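Local coordinates for protein ACDH-11, isoform b (Caenorhabditis elegans, PDB 4Y9J) that belongs to the acyl-CoA dehydrogenase family of flavoproteins and binds flavin-adenine dinucleotide between its subunits, at residues 326-337 / 410-421. Residues are numbered along the deposited sequence; the frame is centred on the assembly and turned at random.
Sequences YMRRIISLARDY and AVPMVSEGIECF. With FAD (flavin-adenine dinucleotide), chain C.
Ala410 opens the contact by packing against the thioether of Met327, whose SD rests 3.9 Å from Ala410 CA; a small residue here leaves room for the long, flexible side chain. One turn on, Met413 crosses Met327 at about a right angle, the two CE methyls 3.6 Å apart. With chi1 at -162°, the Met413 chain extends from its helix opposite the backbone N and carries the sulfur across to Met327 and to Ile331 CD1, while Thr365 of helix 352-383 borders the same methionines. Val414, compact and beta-branched, turns CG2 to the backbone of Tyr326 and to Ile330 CG2.

Gly417 is where the helices come nearest in register, its CA 5.6 Å from that of Ile330. Having no side chain, it lets Ile330 CG1 settle 3.5 Å from Gly417 CA, in space a beta carbon would occupy. Ile330 CD1 continues past it to Ile418 CG2 and the Phe421 ring. Glu419 O accepts a weak hydrogen bond from FAD O3B, while the Glu419 carboxylate pairs with Lys408 of the second subunit. The short Cys420 side chain sets its CB 4.0 Å from Ala334 CB, two small residues meeting side by side.

Phe421 then swings its ring back over helix 326-337, with CZ 3.6 Å from Ala334 CA. It also meets Tyr337 obliquely, the planes 32° apart and Phe421 CD2 over one tyrosine face. The Tyr337 hydroxyl reaches beyond this apolar patch to a water, 2.6 Å from OH, that links it by hydrogen bonds with Phe421 O and FAD O2A.

With axes 9.0 Å apart and only 16° from parallel, these segments join two long helices of the C-terminal helical domain of the acyl-CoA dehydrogenase fold, ending at an FAD site completed by the second subunit.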
ATOM      1  N   TYR B 326     -19.550 -18.947 -11.707  1.00 29.88           N
ATOM      2  CA  TYR B 326     -18.842 -17.890 -12.463  1.00 30.69           C
ATOM      3  C   TYR B 326     -19.340 -17.788 -13.909  1.00 31.52           C
ATOM      4  O   TYR B 326     -19.520 -16.676 -14.434  1.00 30.25           O
ATOM      5  CB  TYR B 326     -17.340 -18.104 -12.437  1.00 31.12           C
ATOM      6  CG  TYR B 326     -16.754 -17.961 -11.046  1.00 30.35           C
ATOM      7  CD1 TYR B 326     -16.972 -16.835 -10.309  1.00 29.29           C
ATOM      8  CD2 TYR B 326     -15.976 -18.961 -10.471  1.00 29.45           C
ATOM      9  CE1 TYR B 326     -16.448 -16.692  -9.035  1.00 30.40           C
ATOM     10  CE2 TYR B 326     -15.428 -18.812  -9.208  1.00 29.72           C
ATOM     11  CZ  TYR B 326     -15.683 -17.674  -8.495  1.00 29.23           C
ATOM     12  OH  TYR B 326     -15.256 -17.478  -7.198  1.00 29.79           O
ATOM     13  N   MET B 327     -19.570 -18.945 -14.527  1.00 29.72           N
ATOM     14  CA  MET B 327     -20.116 -19.000 -15.883  1.00 31.91           C
ATOM     15  C   MET B 327     -21.502 -18.359 -15.945  1.00 32.68           C
ATOM     16  O   MET B 327     -21.775 -17.453 -16.748  1.00 32.03           O
ATOM     17  CB  MET B 327     -20.130 -20.430 -16.381  1.00 34.12           C
ATOM     18  CG  MET B 327     -18.747 -21.042 -16.520  1.00 35.33           C
ATOM     19  SD  MET B 327     -18.623 -22.878 -16.542  1.00 42.11           S
ATOM     20  CE  MET B 327     -19.624 -23.172 -17.907  1.00 46.96           C
ATOM     21  N   ARG B 328     -22.388 -18.768 -15.060  1.00 31.96           N
ATOM     22  CA  ARG B 328     -23.730 -18.178 -15.014  1.00 34.03           C
ATOM     23  C   ARG B 328     -23.665 -16.699 -14.656  1.00 33.83           C
ATOM     24  O   ARG B 328     -24.417 -15.894 -15.237  1.00 33.82           O
ATOM     25  CB  ARG B 328     -24.597 -18.929 -14.026  1.00 35.32           C
ATOM     26  CG  ARG B 328     -25.951 -18.258 -13.666  1.00 37.20           C
ATOM     27  CD  ARG B 328     -26.865 -18.044 -14.837  1.00 37.67           C
ATOM     28  NE  ARG B 328     -27.150 -19.323 -15.503  1.00 40.91           N
ATOM     29  CZ  ARG B 328     -27.238 -19.535 -16.805  1.00 43.08           C
ATOM     30  NH1 ARG B 328     -27.043 -18.534 -17.665  1.00 43.05           N
ATOM     31  NH2 ARG B 328     -27.535 -20.768 -17.261  1.00 43.00           N
ATOM     32  N   ARG B 329     -22.829 -16.325 -13.699  1.00 31.27           N
ATOM     33  CA  ARG B 329     -22.770 -14.924 -13.292  1.00 32.23           C
ATOM     34  C   ARG B 329     -22.372 -13.986 -14.493  1.00 31.91           C
ATOM     35  O   ARG B 329     -23.020 -12.986 -14.750  1.00 32.97           O
ATOM     36  CB  ARG B 329     -21.846 -14.725 -12.071  1.00 32.28           C
ATOM     37  CG  ARG B 329     -21.653 -13.283 -11.645  1.00 32.32           C
ATOM     38  CD  ARG B 329     -22.982 -12.646 -11.263  1.00 33.96           C
ATOM     39  NE  ARG B 329     -23.621 -13.279 -10.080  1.00 34.46           N
ATOM     40  CZ  ARG B 329     -23.373 -12.940  -8.812  1.00 35.01           C
ATOM     41  NH1 ARG B 329     -22.432 -12.054  -8.514  1.00 33.41           N
ATOM     42  NH2 ARG B 329     -24.020 -13.562  -7.828  1.00 36.75           N
ATOM     43  N   ILE B 330     -21.340 -14.354 -15.212  1.00 32.41           N
ATOM     44  CA  ILE B 330     -20.885 -13.542 -16.313  1.00 33.77           C
ATOM     45  C   ILE B 330     -21.933 -13.465 -17.382  1.00 33.30           C
ATOM     46  O   ILE B 330     -22.142 -12.409 -17.925  1.00 34.16           O
ATOM     47  CB  ILE B 330     -19.464 -13.903 -16.782  1.00 30.58           C
ATOM     48  CG1 ILE B 330     -18.847 -12.735 -17.582  1.00 33.14           C
ATOM     49  CG2 ILE B 330     -19.486 -15.116 -17.675  1.00 32.29           C
ATOM     50  CD1 ILE B 330     -18.646 -11.488 -16.749  1.00 32.05           C
ATOM     51  N   ILE B 331     -22.662 -14.539 -17.656  1.00 33.89           N
ATOM     52  CA  ILE B 331     -23.660 -14.515 -18.664  1.00 34.77           C
ATOM     53  C   ILE B 331     -24.847 -13.653 -18.185  1.00 36.78           C
ATOM     54  O   ILE B 331     -25.416 -12.901 -18.946  1.00 37.69           O
ATOM     55  CB  ILE B 331     -24.147 -15.964 -18.984  1.00 35.13           C
ATOM     56  CG1 ILE B 331     -23.049 -16.821 -19.621  1.00 35.35           C
ATOM     57  CG2 ILE B 331     -25.408 -15.958 -19.853  1.00 39.64           C
ATOM     58  CD1 ILE B 331     -23.502 -18.277 -19.775  1.00 36.23           C
ATOM     59  N   SER B 332     -25.252 -13.800 -16.933  1.00 34.18           N
ATOM     60  CA  SER B 332     -26.292 -12.943 -16.383  1.00 36.51           C
ATOM     61  C   SER B 332     -25.945 -11.455 -16.482  1.00 34.83           C
ATOM     62  O   SER B 332     -26.800 -10.610 -16.817  1.00 37.97           O
ATOM     63  CB  SER B 332     -26.595 -13.313 -14.894  1.00 37.10           C
ATOM     64  OG  SER B 332     -27.684 -12.568 -14.404  1.00 39.32           O
ATOM     65  N   LEU B 333     -24.719 -11.119 -16.092  1.00 34.67           N
ATOM     66  CA  LEU B 333     -24.318  -9.739 -16.156  1.00 36.40           C
ATOM     67  C   LEU B 333     -24.157  -9.231 -17.588  1.00 35.74           C
ATOM     68  O   LEU B 333     -24.663  -8.147 -17.913  1.00 35.87           O
ATOM     69  CB  LEU B 333     -23.042  -9.547 -15.400  1.00 34.76           C
ATOM     70  CG  LEU B 333     -23.176  -9.725 -13.876  1.00 33.99           C
ATOM     71  CD1 LEU B 333     -21.808  -9.721 -13.249  1.00 32.89           C
ATOM     72  CD2 LEU B 333     -24.115  -8.715 -13.230  1.00 36.28           C
ATOM     73  N   ALA B 334     -23.589 -10.075 -18.442  1.00 33.97           N
ATOM     74  CA  ALA B 334     -23.384  -9.673 -19.850  1.00 36.75           C
ATOM     75  C   ALA B 334     -24.705  -9.523 -20.534  1.00 37.22           C
ATOM     76  O   ALA B 334     -24.945  -8.524 -21.263  1.00 38.91           O
ATOM     77  CB  ALA B 334     -22.474 -10.684 -20.545  1.00 36.85           C
ATOM     78  N   ARG B 335     -25.633 -10.450 -20.344  1.00 37.57           N
ATOM     79  CA  ARG B 335     -26.900 -10.237 -20.966  1.00 38.79           C
ATOM     80  C   ARG B 335     -27.683  -8.989 -20.505  1.00 39.71           C
ATOM     81  O   ARG B 335     -28.301  -8.311 -21.339  1.00 40.51           O
ATOM     82  CB  ARG B 335     -27.830 -11.471 -20.981  1.00 41.32           C
ATOM     83  CG  ARG B 335     -28.561 -11.719 -19.709  1.00 43.17           C
ATOM     84  CD  ARG B 335     -29.371 -13.019 -19.777  1.00 44.23           C
ATOM     85  NE  ARG B 335     -30.123 -13.182 -18.537  1.00 43.74           N
ATOM     86  CZ  ARG B 335     -31.090 -14.070 -18.349  1.00 45.80           C
ATOM     87  NH1 ARG B 335     -31.468 -14.882 -19.313  1.00 46.71           N
ATOM     88  NH2 ARG B 335     -31.713 -14.107 -17.176  1.00 46.22           N
ATOM     89  N   ASP B 336     -27.643  -8.673 -19.219  1.00 39.18           N
ATOM     90  CA  ASP B 336     -28.239  -7.441 -18.779  1.00 40.28           C
ATOM     91  C   ASP B 336     -27.576  -6.175 -19.386  1.00 38.25           C
ATOM     92  O   ASP B 336     -28.242  -5.247 -19.777  1.00 40.12           O
ATOM     93  CB  ASP B 336     -28.182  -7.362 -17.275  1.00 40.75           C
ATOM     94  CG  ASP B 336     -28.823  -6.141 -16.775  1.00 41.27           C
ATOM     95  OD1 ASP B 336     -30.017  -6.135 -16.669  1.00 41.36           O
ATOM     96  OD2 ASP B 336     -28.110  -5.178 -16.421  1.00 41.27           O
ATOM     97  N   TYR B 337     -26.267  -6.169 -19.409  1.00 39.93           N
ATOM     98  CA  TYR B 337     -25.518  -5.060 -20.020  1.00 40.29           C
ATOM     99  C   TYR B 337     -25.890  -4.876 -21.478  1.00 42.00           C
ATOM    100  O   TYR B 337     -26.016  -3.727 -21.931  1.00 39.19           O
ATOM    101  CB  TYR B 337     -24.055  -5.299 -19.885  1.00 37.02           C
ATOM    102  CG  TYR B 337     -23.197  -4.105 -20.264  1.00 37.65           C
ATOM    103  CD1 TYR B 337     -23.228  -2.923 -19.506  1.00 36.85           C
ATOM    104  CD2 TYR B 337     -22.300  -4.195 -21.302  1.00 38.38           C
ATOM    105  CE1 TYR B 337     -22.405  -1.845 -19.839  1.00 36.71           C
ATOM    106  CE2 TYR B 337     -21.420  -3.152 -21.599  1.00 37.15           C
ATOM    107  CZ  TYR B 337     -21.491  -1.985 -20.893  1.00 35.80           C
ATOM    108  OH  TYR B 337     -20.693  -0.931 -21.224  1.00 36.25           O
ATOM    109  N   ALA B 410     -14.581 -23.065 -17.636  1.00 27.24           N
ATOM    110  CA  ALA B 410     -14.848 -21.830 -16.885  1.00 27.58           C
ATOM    111  C   ALA B 410     -13.999 -20.630 -17.377  1.00 26.77           C
ATOM    112  O   ALA B 410     -14.561 -19.591 -17.648  1.00 28.29           O
ATOM    113  CB  ALA B 410     -14.609 -22.026 -15.397  1.00 27.32           C
ATOM    114  N   VAL B 411     -12.689 -20.784 -17.513  1.00 27.12           N
ATOM    115  CA  VAL B 411     -11.887 -19.628 -17.891  1.00 26.93           C
ATOM    116  C   VAL B 411     -12.184 -19.149 -19.311  1.00 28.82           C
ATOM    117  O   VAL B 411     -12.433 -17.990 -19.496  1.00 27.92           O
ATOM    118  CB  VAL B 411     -10.386 -19.808 -17.653  1.00 27.46           C
ATOM    119  CG1 VAL B 411      -9.585 -18.628 -18.218  1.00 27.68           C
ATOM    120  CG2 VAL B 411     -10.095 -19.933 -16.136  1.00 28.85           C
ATOM    121  N   PRO B 412     -12.218 -20.043 -20.311  1.00 26.35           N
ATOM    122  CA  PRO B 412     -12.585 -19.472 -21.607  1.00 30.02           C
ATOM    123  C   PRO B 412     -13.977 -18.856 -21.670  1.00 29.55           C
ATOM    124  O   PRO B 412     -14.145 -17.884 -22.417  1.00 29.68           O
ATOM    125  CB  PRO B 412     -12.526 -20.659 -22.564  1.00 29.13           C
ATOM    126  CG  PRO B 412     -11.575 -21.619 -21.884  1.00 29.82           C
ATOM    127  CD  PRO B 412     -11.799 -21.453 -20.408  1.00 29.08           C
ATOM    128  N   MET B 413     -14.949 -19.436 -20.969  1.00 27.68           N
ATOM    129  CA  MET B 413     -16.272 -18.852 -20.983  1.00 29.39           C
ATOM    130  C   MET B 413     -16.300 -17.482 -20.233  1.00 28.65           C
ATOM    131  O   MET B 413     -16.906 -16.529 -20.715  1.00 28.72           O
ATOM    132  CB  MET B 413     -17.307 -19.772 -20.354  1.00 33.09           C
ATOM    133  CG  MET B 413     -18.712 -19.323 -20.778  1.00 39.66           C
ATOM    134  SD  MET B 413     -19.983 -20.359 -20.146  1.00 42.28           S
ATOM    135  CE  MET B 413     -19.638 -21.772 -21.231  1.00 38.91           C
ATOM    136  N   VAL B 414     -15.660 -17.365 -19.096  1.00 26.48           N
ATOM    137  CA  VAL B 414     -15.689 -16.095 -18.379  1.00 26.72           C
ATOM    138  C   VAL B 414     -14.855 -15.059 -19.168  1.00 28.50           C
ATOM    139  O   VAL B 414     -15.272 -13.924 -19.250  1.00 26.75           O
ATOM    140  CB  VAL B 414     -15.180 -16.215 -16.946  1.00 27.17           C
ATOM    141  CG1 VAL B 414     -15.125 -14.853 -16.260  1.00 26.88           C
ATOM    142  CG2 VAL B 414     -16.110 -17.119 -16.184  1.00 28.10           C
ATOM    143  N   SER B 415     -13.775 -15.510 -19.833  1.00 27.64           N
ATOM    144  CA  SER B 415     -13.000 -14.607 -20.696  1.00 29.15           C
ATOM    145  C   SER B 415     -13.900 -14.003 -21.807  1.00 29.25           C
ATOM    146  O   SER B 415     -13.778 -12.822 -22.128  1.00 28.58           O
ATOM    147  CB  SER B 415     -11.767 -15.318 -21.256  1.00 27.62           C
ATOM    148  OG  SER B 415     -11.032 -14.493 -22.127  1.00 25.24           O
ATOM    149  N   GLU B 416     -14.678 -14.845 -22.473  1.00 27.09           N
ATOM    150  CA  GLU B 416     -15.640 -14.417 -23.492  1.00 30.70           C
ATOM    151  C   GLU B 416     -16.642 -13.445 -22.915  1.00 30.16           C
ATOM    152  O   GLU B 416     -16.987 -12.428 -23.514  1.00 30.32           O
ATOM    153  CB  GLU B 416     -16.372 -15.629 -24.148  1.00 30.98           C
ATOM    154  CG  GLU B 416     -17.069 -15.294 -25.458  1.00 32.06           C
ATOM    155  CD  GLU B 416     -16.094 -14.878 -26.527  1.00 33.97           C
ATOM    156  OE1 GLU B 416     -15.203 -15.722 -26.864  1.00 32.06           O
ATOM    157  OE2 GLU B 416     -16.208 -13.723 -27.043  1.00 32.71           O
ATOM    158  N   GLY B 417     -17.083 -13.730 -21.712  1.00 30.27           N
ATOM    159  CA  GLY B 417     -18.047 -12.866 -21.035  1.00 30.21           C
ATOM    160  C   GLY B 417     -17.541 -11.494 -20.708  1.00 28.78           C
ATOM    161  O   GLY B 417     -18.263 -10.483 -20.946  1.00 32.13           O
ATOM    162  N   ILE B 418     -16.328 -11.405 -20.220  1.00 28.14           N
ATOM    163  CA  ILE B 418     -15.785 -10.095 -19.910  1.00 28.70           C
ATOM    164  C   ILE B 418     -15.604  -9.262 -21.163  1.00 29.14           C
ATOM    165  O   ILE B 418     -15.878  -8.087 -21.143  1.00 27.91           O
ATOM    166  CB  ILE B 418     -14.542 -10.046 -19.008  1.00 34.03           C
ATOM    167  CG1 ILE B 418     -13.383 -10.643 -19.628  1.00 33.68           C
ATOM    168  CG2 ILE B 418     -14.756 -10.621 -17.530  1.00 33.36           C
ATOM    169  CD1 ILE B 418     -12.132 -10.115 -18.969  1.00 37.86           C
ATOM    170  N   GLU B 419     -15.320  -9.896 -22.299  1.00 29.81           N
ATOM    171  CA  GLU B 419     -15.177  -9.192 -23.565  1.00 29.03           C
ATOM    172  C   GLU B 419     -16.502  -8.596 -24.050  1.00 30.68           C
ATOM    173  O   GLU B 419     -16.467  -7.616 -24.758  1.00 30.25           O
ATOM    174  CB  GLU B 419     -14.583 -10.166 -24.604  1.00 31.46           C
ATOM    175  CG  GLU B 419     -14.345  -9.620 -26.011  1.00 32.51           C
ATOM    176  CD  GLU B 419     -13.631 -10.652 -26.899  1.00 34.79           C
ATOM    177  OE1 GLU B 419     -12.885 -11.483 -26.313  1.00 32.13           O
ATOM    178  OE2 GLU B 419     -13.864 -10.665 -28.139  1.00 31.04           O
ATOM    179  N   CYS B 420     -17.657  -9.141 -23.646  1.00 32.10           N
ATOM    180  CA  CYS B 420     -18.916  -8.527 -23.955  1.00 33.99           C
ATOM    181  C   CYS B 420     -19.002  -7.080 -23.422  1.00 33.41           C
ATOM    182  O   CYS B 420     -19.829  -6.304 -23.896  1.00 33.68           O
ATOM    183  CB  CYS B 420     -20.100  -9.277 -23.373  1.00 37.62           C
ATOM    184  SG  CYS B 420     -20.280 -10.975 -24.010  1.00 37.82           S
ATOM    185  N   PHE B 421     -18.253  -6.775 -22.385  1.00 31.86           N
ATOM    186  CA  PHE B 421     -18.268  -5.399 -21.840  1.00 32.27           C
ATOM    187  C   PHE B 421     -17.213  -4.506 -22.481  1.00 33.90           C
ATOM    188  O   PHE B 421     -17.064  -3.355 -22.086  1.00 33.03           O
ATOM    189  CB  PHE B 421     -17.986  -5.477 -20.367  1.00 29.89           C
ATOM    190  CG  PHE B 421     -19.042  -6.246 -19.610  1.00 31.43           C
ATOM    191  CD1 PHE B 421     -18.935  -7.605 -19.429  1.00 30.11           C
ATOM    192  CD2 PHE B 421     -20.090  -5.578 -19.006  1.00 33.14           C
ATOM    193  CE1 PHE B 421     -19.889  -8.307 -18.745  1.00 33.49           C
ATOM    194  CE2 PHE B 421     -21.038  -6.279 -18.291  1.00 35.21           C
ATOM    195  CZ  PHE B 421     -20.951  -7.651 -18.149  1.00 33.18           C
TER
HETATM  196  PA  FAD C 701     -17.918  -1.511 -26.438  1.00 55.77           P
HETATM  197  O1A FAD C 701     -17.984  -1.219 -27.976  1.00 56.94           O
HETATM  198  O2A FAD C 701     -18.903  -0.736 -25.548  1.00 56.94           O
HETATM  199  O5B FAD C 701     -18.296  -3.063 -26.072  1.00 48.93           O
HETATM  200  C5B FAD C 701     -17.660  -4.108 -26.769  1.00 48.85           C
HETATM  201  C4B FAD C 701     -18.694  -5.189 -26.897  1.00 49.23           C
HETATM  202  O4B FAD C 701     -19.658  -4.626 -27.816  1.00 49.32           O
HETATM  203  C3B FAD C 701     -18.049  -6.426 -27.510  1.00 49.72           C
HETATM  204  O3B FAD C 701     -18.768  -7.652 -27.222  1.00 50.64           O
HETATM  205  C2B FAD C 701     -18.125  -6.086 -29.001  1.00 48.16           C
HETATM  206  O2B FAD C 701     -18.171  -7.237 -29.822  1.00 47.48           O
HETATM  207  C1B FAD C 701     -19.523  -5.470 -29.004  1.00 51.03           C
HETATM  208  N9A FAD C 701     -19.776  -4.746 -30.260  1.00 53.46           N
HETATM  209  C8A FAD C 701     -19.381  -3.457 -30.531  1.00 56.20           C
HETATM  210  N7A FAD C 701     -19.840  -3.128 -31.807  1.00 64.13           N
HETATM  211  C5A FAD C 701     -20.538  -4.232 -32.313  1.00 58.60           C
HETATM  212  C6A FAD C 701     -21.266  -4.571 -33.548  1.00 57.57           C
HETATM  213  N6A FAD C 701     -21.306  -3.605 -34.482  1.00 59.97           N
HETATM  214  N1A FAD C 701     -21.849  -5.785 -33.669  1.00 56.11           N
HETATM  215  C2A FAD C 701     -21.798  -6.746 -32.728  1.00 52.92           C
HETATM  216  N3A FAD C 701     -21.140  -6.504 -31.567  1.00 53.32           N
HETATM  217  C4A FAD C 701     -20.499  -5.312 -31.307  1.00 56.19           C
HETATM  218  N1  FAD C 701      -8.413   3.314 -26.683  1.00 35.26           N
HETATM  219  C2  FAD C 701      -7.750   4.357 -27.212  1.00 36.35           C
HETATM  220  O2  FAD C 701      -8.295   4.985 -28.112  1.00 37.92           O
HETATM  221  N3  FAD C 701      -6.509   4.669 -26.846  1.00 34.83           N
HETATM  222  C4  FAD C 701      -5.864   4.050 -25.876  1.00 33.45           C
HETATM  223  O4  FAD C 701      -4.732   4.377 -25.480  1.00 31.90           O
HETATM  224  C4X FAD C 701      -6.526   2.896 -25.209  1.00 33.04           C
HETATM  225  N5  FAD C 701      -5.982   2.215 -24.157  1.00 31.92           N
HETATM  226  C5X FAD C 701      -6.602   1.116 -23.615  1.00 32.20           C
HETATM  227  C6  FAD C 701      -6.046   0.383 -22.560  1.00 32.19           C
HETATM  228  C7  FAD C 701      -6.743  -0.728 -22.032  1.00 33.24           C
HETATM  229  C7M FAD C 701      -6.126  -1.533 -20.951  1.00 32.60           C
HETATM  230  C8  FAD C 701      -8.059  -1.087 -22.568  1.00 33.45           C
HETATM  231  C8M FAD C 701      -8.831  -2.285 -22.006  1.00 33.87           C
HETATM  232  C9  FAD C 701      -8.628  -0.365 -23.600  1.00 33.58           C
HETATM  233  C9A FAD C 701      -7.958   0.733 -24.138  1.00 33.65           C
HETATM  234  N10 FAD C 701      -8.522   1.493 -25.122  1.00 35.62           N
HETATM  235  C10 FAD C 701      -7.864   2.579 -25.700  1.00 34.50           C
HETATM  236  C1' FAD C 701      -9.883   1.176 -25.541  1.00 43.83           C
HETATM  237  C2' FAD C 701     -10.174   0.029 -26.472  1.00 46.39           C
HETATM  238  O2' FAD C 701      -9.707   0.314 -27.815  1.00 49.97           O
HETATM  239  C3' FAD C 701     -11.680  -0.183 -26.288  1.00 50.48           C
HETATM  240  O3' FAD C 701     -11.959  -0.833 -25.042  1.00 45.95           O
HETATM  241  C4' FAD C 701     -12.114  -1.134 -27.364  1.00 53.28           C
HETATM  242  O4' FAD C 701     -11.991  -0.415 -28.614  1.00 58.76           O
HETATM  243  C5' FAD C 701     -13.533  -1.631 -27.038  1.00 57.31           C
HETATM  244  O5' FAD C 701     -14.412  -0.498 -27.059  1.00 55.93           O
HETATM  245  P   FAD C 701     -15.365  -0.199 -25.749  1.00 56.66           P
HETATM  246  O1P FAD C 701     -14.512  -0.286 -24.504  1.00 49.16           O
HETATM  247  O2P FAD C 701     -16.086   1.123 -26.046  1.00 56.72           O
HETATM  248  O3P FAD C 701     -16.372  -1.468 -25.839  1.00 53.43           O
HETATM  249  O   HOH W   1     -18.690  -1.274 -22.919  1.00 40.13           O